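Local coordinates for protein folylpolyglutamate synthase/dihydrofolate synthase (PDB 1O5Z) that probably catalyses ATP- and magnesium-dependent addition of L-glutamate to dihydropteroate and to tetrahydrofolylpolyglutamates, serving folate biosynthesis and polyglutamylation, at residues K53-G58 / E284-P289; G64-M69 / C172-T177; Q192-K197 / R214-V219; P206-E211 / A276-K281; S228-M231 / K236-S239. All blocks are in the same frame, centred on the assembly; numbering follows the deposited sequence.

Interaction 1: residues K53-G58 / E284-P289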
# COMPACT_ATOMS: atom_id res chain seq x y z
N LYS A 53 17.67 10.96 -6.50
CA LYS A 53 17.45 10.92 -5.05
C LYS A 53 16.29 10.00 -4.76
O LYS A 53 15.41 9.77 -5.59
CB LYS A 53 17.16 12.32 -4.47
CG LYS A 53 18.19 13.40 -4.77
CD LYS A 53 19.59 12.94 -4.28
CE LYS A 53 20.72 14.00 -4.50
NZ LYS A 53 22.08 13.34 -4.63
N THR A 54 16.26 9.51 -3.52
CA THR A 54 15.40 8.42 -3.18
C THR A 54 14.88 8.63 -1.77
O THR A 54 15.56 9.27 -0.94
CB THR A 54 16.25 7.15 -3.41
OG1 THR A 54 15.67 6.38 -4.50
CG2 THR A 54 16.32 6.29 -2.29
N ILE A 55 13.64 8.18 -1.52
CA ILE A 55 13.08 8.15 -0.15
C ILE A 55 12.55 6.76 0.05
O ILE A 55 11.94 6.20 -0.83
CB ILE A 55 11.99 9.21 0.05
CG1 ILE A 55 12.61 10.58 -0.06
CG2 ILE A 55 11.30 9.05 1.42
CD1 ILE A 55 11.54 11.68 -0.22
N HIS A 56 12.83 6.20 1.22
CA HIS A 56 12.64 4.79 1.43
C HIS A 56 11.73 4.55 2.60
O HIS A 56 12.06 4.98 3.69
CB HIS A 56 13.99 4.09 1.66
CG HIS A 56 13.93 2.62 1.42
ND1 HIS A 56 14.92 1.76 1.85
CD2 HIS A 56 13.02 1.86 0.77
CE1 HIS A 56 14.60 0.53 1.49
NE2 HIS A 56 13.44 0.56 0.85
N ILE A 57 10.60 3.86 2.36
CA ILE A 57 9.54 3.72 3.36
C ILE A 57 9.14 2.28 3.65
O ILE A 57 8.53 1.63 2.81
CB ILE A 57 8.30 4.57 2.97
CG1 ILE A 57 8.69 6.06 2.86
CG2 ILE A 57 7.20 4.45 4.05
CD1 ILE A 57 8.11 6.68 1.82
N GLY A 58 9.41 1.85 4.87
CA GLY A 58 8.99 0.54 5.35
C GLY A 58 8.09 0.61 6.56
O GLY A 58 7.64 1.67 6.99
N GLU A 284 10.42 16.65 6.15
CA GLU A 284 11.31 17.56 6.89
C GLU A 284 12.75 17.04 6.99
O GLU A 284 13.71 17.76 6.68
CB GLU A 284 10.76 17.83 8.29
CG GLU A 284 9.44 18.60 8.31
CD GLU A 284 8.93 18.89 9.70
OE1 GLU A 284 9.33 18.22 10.68
OE2 GLU A 284 8.14 19.83 9.83
N ALA A 285 12.89 15.78 7.39
CA ALA A 285 14.19 15.12 7.62
C ALA A 285 15.06 15.04 6.38
O ALA A 285 16.26 14.79 6.44
CB ALA A 285 13.95 13.70 8.15
N THR A 286 14.44 15.19 5.25
CA THR A 286 15.05 14.97 3.96
C THR A 286 15.81 16.25 3.49
O THR A 286 16.75 16.16 2.69
CB THR A 286 13.87 14.60 3.05
OG1 THR A 286 14.22 13.59 2.09
CG2 THR A 286 13.33 15.76 2.33
N GLY A 287 15.39 17.41 4.03
CA GLY A 287 15.87 18.71 3.65
C GLY A 287 15.23 19.34 2.41
O GLY A 287 15.48 20.48 2.11
N LEU A 288 14.42 18.62 1.65
CA LEU A 288 13.96 19.13 0.38
C LEU A 288 13.10 20.36 0.56
O LEU A 288 12.35 20.45 1.49
CB LEU A 288 13.15 18.08 -0.35
CG LEU A 288 13.94 16.87 -0.80
CD1 LEU A 288 12.99 15.67 -1.15
CD2 LEU A 288 14.87 17.20 -1.94
N PRO A 289 13.24 21.34 -0.30
CA PRO A 289 12.36 22.47 -0.23
C PRO A 289 10.90 22.11 -0.59
O PRO A 289 10.61 21.42 -1.59
CB PRO A 289 12.98 23.45 -1.22
CG PRO A 289 13.73 22.61 -2.15
CD PRO A 289 14.25 21.49 -1.36

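Interaction 2: residues G64-M69 / C172-T177. With SO4 (sulfate ion), chain C.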
# COMPACT_ATOMS: atom_id res chain seq x y z
N GLY A 64 2.52 2.06 2.59
CA GLY A 64 1.88 2.46 1.37
C GLY A 64 1.28 3.83 1.49
O GLY A 64 1.45 4.63 0.58
N SER A 65 0.52 4.11 2.55
CA SER A 65 -0.08 5.46 2.79
C SER A 65 0.98 6.52 2.92
O SER A 65 0.84 7.62 2.36
CB SER A 65 -0.84 5.56 4.10
OG SER A 65 -1.99 4.77 4.15
N VAL A 66 2.01 6.24 3.73
CA VAL A 66 3.07 7.24 3.95
C VAL A 66 3.82 7.50 2.64
O VAL A 66 4.07 8.65 2.29
CB VAL A 66 4.05 6.85 5.06
CG1 VAL A 66 5.28 7.75 5.03
CG2 VAL A 66 3.35 6.93 6.46
N ALA A 67 4.14 6.44 1.89
CA ALA A 67 4.77 6.65 0.57
C ALA A 67 3.92 7.52 -0.34
O ALA A 67 4.41 8.44 -0.97
CB ALA A 67 5.03 5.29 -0.12
N ASN A 68 2.64 7.18 -0.43
CA ASN A 68 1.69 7.90 -1.27
C ASN A 68 1.61 9.36 -0.88
O ASN A 68 1.62 10.22 -1.74
CB ASN A 68 0.30 7.28 -1.17
CG ASN A 68 -0.63 7.84 -2.20
OD1 ASN A 68 -1.47 8.71 -1.89
ND2 ASN A 68 -0.48 7.38 -3.45
N MET A 69 1.51 9.62 0.41
CA MET A 69 1.46 10.98 0.92
C MET A 69 2.75 11.78 0.57
O MET A 69 2.71 12.93 0.11
CB MET A 69 1.28 10.93 2.42
CG MET A 69 -0.11 10.48 2.84
SD MET A 69 -0.18 10.30 4.66
CE MET A 69 -1.80 9.60 4.93
N CYS A 172 16.12 9.84 3.28
CA CYS A 172 15.50 9.52 4.53
C CYS A 172 14.97 8.12 4.42
O CYS A 172 14.54 7.70 3.35
CB CYS A 172 14.32 10.46 4.78
SG CYS A 172 13.65 10.34 6.46
N SER A 173 15.05 7.40 5.53
CA SER A 173 14.50 6.04 5.69
C SER A 173 13.42 6.17 6.76
O SER A 173 13.64 6.77 7.83
CB SER A 173 15.56 5.07 6.19
OG SER A 173 16.69 5.09 5.33
N THR A 174 12.26 5.63 6.45
CA THR A 174 11.10 5.69 7.33
C THR A 174 10.66 4.29 7.68
O THR A 174 10.54 3.42 6.79
CB THR A 174 9.99 6.44 6.60
OG1 THR A 174 10.49 7.75 6.28
CG2 THR A 174 8.72 6.65 7.51
N ILE A 175 10.49 4.04 8.97
CA ILE A 175 9.84 2.81 9.41
C ILE A 175 8.55 3.19 10.12
O ILE A 175 8.55 3.61 11.29
CB ILE A 175 10.77 1.98 10.29
CG1 ILE A 175 12.03 1.59 9.47
CG2 ILE A 175 10.04 0.71 10.76
CD1 ILE A 175 13.17 1.00 10.27
N VAL A 176 7.44 3.08 9.40
CA VAL A 176 6.22 3.69 9.89
C VAL A 176 5.82 3.04 11.21
O VAL A 176 5.65 3.72 12.23
CB VAL A 176 5.05 3.60 8.87
CG1 VAL A 176 3.82 4.37 9.43
CG2 VAL A 176 5.44 4.13 7.50
N THR A 177 5.69 1.70 11.18
CA THR A 177 5.47 0.87 12.35
C THR A 177 6.22 -0.45 12.31
O THR A 177 6.68 -0.90 11.27
CB THR A 177 3.94 0.53 12.59
OG1 THR A 177 3.37 -0.34 11.55
CG2 THR A 177 3.09 1.83 12.64
S SO4 C . -0.45 0.46 4.06
O1 SO4 C . -0.52 -0.28 5.31
O2 SO4 C . -1.48 0.12 3.11
O3 SO4 C . 0.87 0.09 3.51
O4 SO4 C . -0.59 1.90 4.28

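Interaction 3: residues Q192-K197 / R214-V219. With SO4 (sulfate ion), chain B.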
# COMPACT_ATOMS: atom_id res chain seq x y z
N GLN A 192 12.85 -9.14 16.53
CA GLN A 192 13.30 -9.71 15.24
C GLN A 192 12.76 -8.99 14.03
O GLN A 192 13.48 -8.69 13.07
CB GLN A 192 12.88 -11.17 15.12
CG GLN A 192 13.65 -12.08 16.05
CD GLN A 192 13.18 -13.50 15.94
OE1 GLN A 192 12.41 -13.93 16.76
NE2 GLN A 192 13.63 -14.22 14.90
N ILE A 193 11.46 -8.74 14.07
CA ILE A 193 10.78 -7.97 13.03
C ILE A 193 11.39 -6.56 12.94
O ILE A 193 11.75 -6.09 11.88
CB ILE A 193 9.26 -7.89 13.36
CG1 ILE A 193 8.62 -9.29 13.26
CG2 ILE A 193 8.54 -6.87 12.40
CD1 ILE A 193 7.32 -9.45 14.02
N ALA A 194 11.49 -5.90 14.09
CA ALA A 194 12.15 -4.61 14.20
C ALA A 194 13.54 -4.63 13.60
O ALA A 194 13.95 -3.68 12.96
CB ALA A 194 12.24 -4.16 15.68
N TRP A 195 14.27 -5.71 13.79
CA TRP A 195 15.61 -5.78 13.24
C TRP A 195 15.64 -5.84 11.71
O TRP A 195 16.36 -5.09 11.07
CB TRP A 195 16.35 -6.97 13.82
CG TRP A 195 17.75 -6.80 13.64
CD1 TRP A 195 18.56 -5.90 14.28
CD2 TRP A 195 18.55 -7.50 12.73
NE1 TRP A 195 19.85 -6.01 13.81
CE2 TRP A 195 19.87 -6.99 12.85
CE3 TRP A 195 18.30 -8.52 11.82
CZ2 TRP A 195 20.92 -7.47 12.12
CZ3 TRP A 195 19.33 -8.99 11.07
CH2 TRP A 195 20.64 -8.47 11.23
N GLU A 196 14.84 -6.74 11.15
CA GLU A 196 14.67 -6.85 9.70
C GLU A 196 14.33 -5.49 9.06
O GLU A 196 14.94 -5.06 8.07
CB GLU A 196 13.58 -7.92 9.40
CG GLU A 196 13.54 -8.47 7.97
CD GLU A 196 14.82 -9.23 7.55
OE1 GLU A 196 15.67 -9.57 8.44
OE2 GLU A 196 14.98 -9.51 6.31
N LYS A 197 13.39 -4.78 9.67
CA LYS A 197 12.99 -3.47 9.22
C LYS A 197 14.08 -2.39 9.35
O LYS A 197 14.18 -1.50 8.51
CB LYS A 197 11.72 -3.01 9.96
CG LYS A 197 10.55 -3.83 9.56
CD LYS A 197 9.23 -3.18 9.67
CE LYS A 197 8.11 -4.24 9.53
NZ LYS A 197 8.36 -5.34 8.58
N ARG A 214 8.52 0.09 22.84
CA ARG A 214 9.85 0.19 23.39
C ARG A 214 10.83 -0.80 22.74
O ARG A 214 11.96 -0.44 22.42
CB ARG A 214 9.76 -0.12 24.88
CG ARG A 214 10.58 0.75 25.84
CD ARG A 214 11.91 1.23 25.31
NE ARG A 214 11.75 2.36 24.40
CZ ARG A 214 12.74 3.10 23.92
NH1 ARG A 214 14.00 2.86 24.29
NH2 ARG A 214 12.46 4.10 23.09
N GLU A 215 10.38 -2.04 22.60
CA GLU A 215 11.19 -3.15 22.09
C GLU A 215 11.67 -2.84 20.70
O GLU A 215 12.82 -3.12 20.34
CB GLU A 215 10.35 -4.41 21.94
CG GLU A 215 9.43 -4.71 23.10
CD GLU A 215 8.01 -4.13 22.98
OE1 GLU A 215 7.28 -4.67 22.10
OE2 GLU A 215 7.63 -3.19 23.78
N ALA A 216 10.74 -2.30 19.93
CA ALA A 216 10.96 -1.95 18.54
C ALA A 216 11.90 -0.74 18.42
O ALA A 216 12.83 -0.75 17.59
CB ALA A 216 9.62 -1.68 17.87
N LEU A 217 11.66 0.28 19.24
CA LEU A 217 12.44 1.52 19.17
C LEU A 217 13.87 1.27 19.62
O LEU A 217 14.80 1.80 19.03
CB LEU A 217 11.80 2.61 20.02
CG LEU A 217 10.43 3.10 19.59
CD1 LEU A 217 9.81 3.94 20.70
CD2 LEU A 217 10.53 3.93 18.35
N LYS A 218 14.03 0.43 20.64
CA LYS A 218 15.36 0.04 21.14
C LYS A 218 16.26 -0.49 20.00
O LYS A 218 17.41 -0.10 19.85
CB LYS A 218 15.23 -0.98 22.29
CG LYS A 218 14.82 -0.34 23.65
CD LYS A 218 14.26 -1.33 24.77
CE LYS A 218 14.39 -0.68 26.17
NZ LYS A 218 13.36 -1.04 27.24
N VAL A 219 15.70 -1.34 19.15
CA VAL A 219 16.47 -1.85 18.03
C VAL A 219 16.86 -0.72 17.07
O VAL A 219 18.02 -0.56 16.72
CB VAL A 219 15.68 -2.96 17.26
CG1 VAL A 219 16.51 -3.50 16.09
CG2 VAL A 219 15.24 -4.06 18.20
S SO4 B . 6.27 -6.05 6.15
O1 SO4 B . 5.76 -6.13 4.78
O2 SO4 B . 5.16 -6.17 7.08
O3 SO4 B . 6.94 -4.74 6.27
O4 SO4 B . 7.27 -7.06 6.41

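Interaction 4: residues P206-E211 / A276-K281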
# COMPACT_ATOMS: atom_id res chain seq x y z
N PRO A 206 19.00 10.03 7.89
CA PRO A 206 18.03 10.05 8.99
C PRO A 206 17.03 8.91 8.92
O PRO A 206 16.81 8.30 7.86
CB PRO A 206 17.33 11.40 8.83
CG PRO A 206 17.57 11.78 7.38
CD PRO A 206 18.95 11.27 7.08
N LEU A 207 16.44 8.63 10.08
CA LEU A 207 15.36 7.65 10.21
C LEU A 207 14.16 8.36 10.84
O LEU A 207 14.30 9.06 11.88
CB LEU A 207 15.77 6.50 11.13
CG LEU A 207 14.62 5.68 11.75
CD1 LEU A 207 13.86 4.90 10.63
CD2 LEU A 207 15.15 4.75 12.82
N VAL A 208 12.99 8.12 10.26
CA VAL A 208 11.72 8.55 10.85
C VAL A 208 10.83 7.36 11.18
O VAL A 208 10.66 6.47 10.35
CB VAL A 208 10.99 9.47 9.90
CG1 VAL A 208 9.66 9.90 10.49
CG2 VAL A 208 11.85 10.63 9.59
N THR A 209 10.27 7.35 12.38
CA THR A 209 9.33 6.29 12.78
C THR A 209 8.06 6.74 13.52
O THR A 209 8.06 7.67 14.36
CB THR A 209 10.07 5.13 13.54
OG1 THR A 209 9.16 4.04 13.79
CG2 THR A 209 10.60 5.59 14.88
N GLY A 210 6.98 6.04 13.17
CA GLY A 210 5.68 6.19 13.84
C GLY A 210 5.49 5.15 14.92
O GLY A 210 4.39 4.97 15.42
N GLU A 211 6.58 4.49 15.31
CA GLU A 211 6.51 3.36 16.23
C GLU A 211 6.65 3.89 17.65
O GLU A 211 7.37 4.88 17.89
CB GLU A 211 7.58 2.30 15.91
CG GLU A 211 7.51 1.01 16.76
CD GLU A 211 6.12 0.39 16.84
OE1 GLU A 211 5.45 0.21 15.79
OE2 GLU A 211 5.68 0.09 17.97
N ALA A 276 0.17 10.64 8.10
CA ALA A 276 0.43 12.01 7.62
C ALA A 276 1.55 12.72 8.43
O ALA A 276 2.46 13.26 7.83
CB ALA A 276 -0.85 12.85 7.62
N GLY A 277 1.52 12.66 9.75
CA GLY A 277 2.65 13.16 10.55
C GLY A 277 3.97 12.49 10.16
O GLY A 277 5.00 13.10 10.04
N VAL A 278 3.94 11.19 10.01
CA VAL A 278 5.15 10.47 9.61
C VAL A 278 5.65 10.95 8.26
O VAL A 278 6.85 11.11 8.08
CB VAL A 278 4.92 8.92 9.55
CG1 VAL A 278 6.17 8.21 9.05
CG2 VAL A 278 4.55 8.40 10.89
N ALA A 279 4.74 11.13 7.30
CA ALA A 279 5.08 11.63 5.96
C ALA A 279 5.73 13.03 6.00
O ALA A 279 6.69 13.31 5.26
CB ALA A 279 3.83 11.65 5.10
N LEU A 280 5.19 13.92 6.83
CA LEU A 280 5.68 15.28 6.93
C LEU A 280 7.04 15.28 7.61
O LEU A 280 7.95 15.97 7.15
CB LEU A 280 4.69 16.18 7.68
CG LEU A 280 3.28 16.35 7.05
CD1 LEU A 280 2.44 17.46 7.75
CD2 LEU A 280 3.37 16.65 5.61
N LYS A 281 7.19 14.51 8.69
CA LYS A 281 8.54 14.33 9.26
C LYS A 281 9.50 13.72 8.24
O LYS A 281 10.60 14.18 8.10
CB LYS A 281 8.53 13.49 10.54
CG LYS A 281 9.86 13.51 11.41
CD LYS A 281 10.92 14.63 11.14
CE LYS A 281 10.71 15.86 11.89
NZ LYS A 281 11.53 17.00 11.32

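Interaction 5: residues S228-M231 / K236-S239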
# COMPACT_ATOMS: atom_id res chain seq x y z
N SER A 228 25.07 6.45 12.74
CA SER A 228 25.14 7.90 12.90
C SER A 228 23.98 8.60 12.16
O SER A 228 24.13 9.67 11.55
CB SER A 228 26.51 8.42 12.47
OG SER A 228 27.54 7.58 12.96
N SER A 229 22.81 7.96 12.25
CA SER A 229 21.57 8.43 11.64
C SER A 229 20.75 9.15 12.68
O SER A 229 20.45 8.61 13.75
CB SER A 229 20.75 7.26 11.16
OG SER A 229 21.45 6.55 10.16
N ARG A 230 20.36 10.37 12.37
CA ARG A 230 19.43 11.07 13.22
C ARG A 230 18.05 10.42 13.11
O ARG A 230 17.51 10.25 12.03
CB ARG A 230 19.38 12.54 12.82
CG ARG A 230 18.62 13.38 13.80
CD ARG A 230 18.84 14.88 13.62
NE ARG A 230 18.19 15.77 14.59
CZ ARG A 230 17.31 15.46 15.58
NH1 ARG A 230 16.85 14.21 15.87
NH2 ARG A 230 16.85 16.49 16.32
N MET A 231 17.49 10.09 14.27
CA MET A 231 16.22 9.39 14.39
C MET A 231 15.10 10.30 14.91
O MET A 231 15.26 11.01 15.92
CB MET A 231 16.40 8.25 15.39
CG MET A 231 15.20 7.36 15.57
SD MET A 231 15.70 5.92 16.54
CE MET A 231 14.15 5.02 16.63
N LYS A 236 7.81 12.02 20.27
CA LYS A 236 9.09 12.61 20.65
C LYS A 236 9.42 13.78 19.72
O LYS A 236 9.32 14.91 20.11
CB LYS A 236 10.22 11.57 20.63
CG LYS A 236 11.52 12.16 21.19
CD LYS A 236 12.67 11.18 21.34
CE LYS A 236 13.79 11.88 22.17
NZ LYS A 236 15.08 11.14 22.07
N ASP A 237 9.81 13.51 18.49
CA ASP A 237 10.32 14.55 17.61
C ASP A 237 9.26 15.20 16.73
O ASP A 237 9.51 16.22 16.06
CB ASP A 237 11.40 13.95 16.73
CG ASP A 237 12.50 13.36 17.55
OD1 ASP A 237 13.34 14.16 18.02
OD2 ASP A 237 12.58 12.12 17.81
N PHE A 238 8.08 14.61 16.71
CA PHE A 238 6.96 15.24 16.07
C PHE A 238 5.68 14.63 16.57
O PHE A 238 5.69 13.56 17.17
CB PHE A 238 7.03 15.06 14.56
CG PHE A 238 7.00 13.63 14.13
CD1 PHE A 238 8.12 12.83 14.26
CD2 PHE A 238 5.84 13.07 13.61
CE1 PHE A 238 8.10 11.50 13.86
CE2 PHE A 238 5.80 11.75 13.22
CZ PHE A 238 6.94 10.95 13.35
N SER A 239 4.58 15.29 16.26
CA SER A 239 3.28 14.82 16.70
C SER A 239 2.16 15.37 15.80
O SER A 239 2.38 16.29 15.00
CB SER A 239 3.07 15.29 18.13
OG SER A 239 3.11 16.70 18.16
O HOH W 1 14.91 10.94 18.33

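Interaction 1: residues K53-G58 / E284-P289
Ile55 meets Thr286 and Leu288 because its first torsion (chi1 -65°) sets CG1 anti to the carbonyl carbon, beside the backbone N, and its second (chi2 166°) continues the chain outward in extended form. The end methyl is thus carried off strand 53-58 toward the C-terminal end of helix 271-286. The Thr286 torsion lies off the staggered position (chi1 -143°), with OG1 turned to the isoleucine, and the two side chains cross at about a right angle. The OG1 of Thr286 lies 4.0 Å from CD1 of Ile55 and equally far from its CG1, so an oxygen is laid over the CG1-CD1 bond. Beyond it, Leu288 brings CD1 to 4.3 Å from CD1 of Ile55, a looser methyl-to-methyl touch.

The chain turns between these two partners. Helical geometry ends at Gly287, which has positive phi, while its N still bonds back to Glu284 O at 3.2 Å. This turn lets Leu288 follow Thr286 onto the same isoleucine. Around the contact, Leu288 also rests on Ile151 of the neighbouring strand 151-155 and on Leu74 of helix 63-77, and Thr286 touches Leu171.

Joining a central parallel strand of the Mur ligase middle domain to the end of a covering helix, the contact is small, 88 Å² in all. Its chemistry is dispersive and lacks polar direction: the Thr286 hydroxyl is buried against hydrocarbon without a modelled hydrogen-bonding partner, which implies some polar cost beside the apolar gain.

Interaction 2: residues G64-M69 / C172-T177
No ring or other flat side chain enters the meeting of Val66 with Val176 and Thr174; branched aliphatic groups fill the space between the helix of the P-loop and the sheet it covers. The sequence GGTNGKGS leads from strand 53-58 into helix 63-77, the phosphate-binding motif of P-loop NTPases and Mur ligases. From that helix Val66 points at the end of strand 173-175, and Val176 reaches back, tip to tip. Both valines have CG1 anti to the backbone N, which leaves the two CG2 methyls, each beside its own backbone N, to meet, Val66 CG2 to Val176 CG2 being 3.6 Å. Val66 CG1 meets Thr174 CG2 more loosely, at 4.4 Å. The hydroxyl of Thr174 bonds instead to Thr282 of helix 271-286, and Ile57 packs on all three residues.

Just before Val66, the N-terminal turn of the helix holds a sulfate ion, probably from the crystallisation liquor. Gly62 N and Asn304 ND2 add further bonds to it. Its site is consistent with a place for a nucleotide phosphate. Here Gly64 N donates to sulfate O3 at 2.7 Å (152°), and Ser65 N donates to sulfate O4 at 3.0 Å, a straighter bond of 161°.

Interaction 3: residues Q192-K197 / R214-V219
Val219 lays its CG1 methyl against the indole edge of Trp195, close to the ring plane, with Val219 CG1 3.6 Å from Trp195 CD1. The two belong to neighbouring helices of the alpha/beta domain: helix 190-197 forms the beta-alpha-beta crossover from strand 173-175 to strand 207-209, and helix 214-227 that from 207-209 to 231-233. Their short segments run in roughly the same direction, at a signed crossing angle of -35° and with axes 8.6 Å apart.

Small residues allow this approach. Ala194 points into the interface, its CB lying 3.8 Å from Ala216 CA and 3.9 Å from Val219 CG2. Val219 thus serves both neighbours: CG1, anti to its own backbone N (chi1 -180°), goes to the tryptophan, and CG2 goes to the alanine. The side chains of Trp195 and Val219 cross at about a right angle, and the exposed indole has Arg161 in a cation-pi contact.

Lys197, on another side of the helix, reaches a sulfate ion that Gly159 N also binds. A bend at its last torsion (chi4 -37°) turns the ammonium to the anion: Lys197 NZ donates to sulfate O3 at 2.8 Å, and weakly to sulfate O4 at 3.0 Å.

Interaction 4: residues P206-E211 / A276-K281
This is a buried strand-on-helix contact: Val208, on strand 207-209, packs against Val278 and Lys281 of helix 271-286, which lies over one face of the large mixed sheet. Van der Waals touches carry it. Val208 CG1 sits 3.7 Å from Lys281 CG, and the CG2 methyl of Val208 is 3.9 Å from the same Lys281 CG, so the fork of the valine straddles the methylene. The two side chains cross at about a right angle. One helical turn earlier, Val278 brings CG1 to 4.1 Å from Val208 CG1.

Lysine here acts as hydrocarbon near its root and as a cation at its end. Its CG is anti to the backbone N (chi1 -166°), but the chain is nearly eclipsed at chi2, 16°, and bends again at chi3. That path takes NZ away from the strand, where it forms a salt bridge with Glu284 one turn on and a cation-pi contact with Tyr232.

Alternating strand residues serve different layers of this three-layer alpha/beta fold, of the P-loop NTPase type. Val208 faces helix 271-286, whereas Thr209 points away and touches Leu217 and Met220 of helix 214-227. Where the strand ends, Gly210 has no side chain to hold the helix off, and its CA lies 3.9 Å from Val278 CG2. The chain then turns through an ST turn, in which Glu211 N donates to Thr209 OG1 at 3.0 Å (142°). The Thr209 hydroxyl is hydrogen-bonded to Ile175 O as well, tying the turn to the adjacent strand.

Interaction 5: residues S228-M231 / K236-S239
Opposite charges face each other in Arg230 and Asp237, and their attraction is probably weak. The arginine chain is extended from CG to NE and starts anti to the backbone N (chi1 -170°), which carries the guanidinium out to the aspartate. Arg230 NH1 remains 4.1 Å from Asp237 OD1, too far for a salt bridge. The oxygen lies at the guanidinium edge, near its plane, but the carboxylate is turned 85° against that plane, so the two groups do not pair side by side. Arg230 is exposed, and solvent would probably weaken the attraction further.

Polar contacts with the backbone form the second component. Met231 O and Asp237 OD2 are both acceptors, 3.5 Å apart, and so do not bond directly. A water is modelled beside them, 2.7 Å from Asp237 OD2, but its 2.4 Å distance to Met231 O is too short to be trusted, and a bridge through it is doubtful. A firmer partner for Asp237 OD2 is Val233 N, which ties the carboxylate back to strand 231-233.

Each segment is anchored to the secondary structure beside it. Ser228, with positive phi, closes helix 214-227 in a Schellman motif; Met231 packs on Met220 and Glu221 of that helix and on Leu207 of strand 207-209. Past Asp237, Phe238 touches Val208 and Tyr254 as the chain leaves edge strand 231-233 for the three-stranded antiparallel sheet starting at 239-244.

Interactions 1, 2 and 4 are built on one sheet: Gly58 N lies 2.7 Å from Thr174 O, and Ile175 N lies 2.8 Å from Val208 O, linking strands 53-58, 173-175 and 207-209. Interactions 2 and 4 have centres about 7 Å apart and meet where Thr174 CG2 is 3.4 Å from Val278 CG1. Helix 271-286 serves both interactions 1 and 4, while interaction 3 lies across the sheet from it, joined through Leu217 to Thr209. Interaction 5, about 8 Å from interaction 4 between centres, carries Phe238 onto Lys281. Both sulfates border this core, at the P-loop in interaction 2 and at Lys197 in interaction 3; the centres of interactions 2 and 3 are about 16 Å apart.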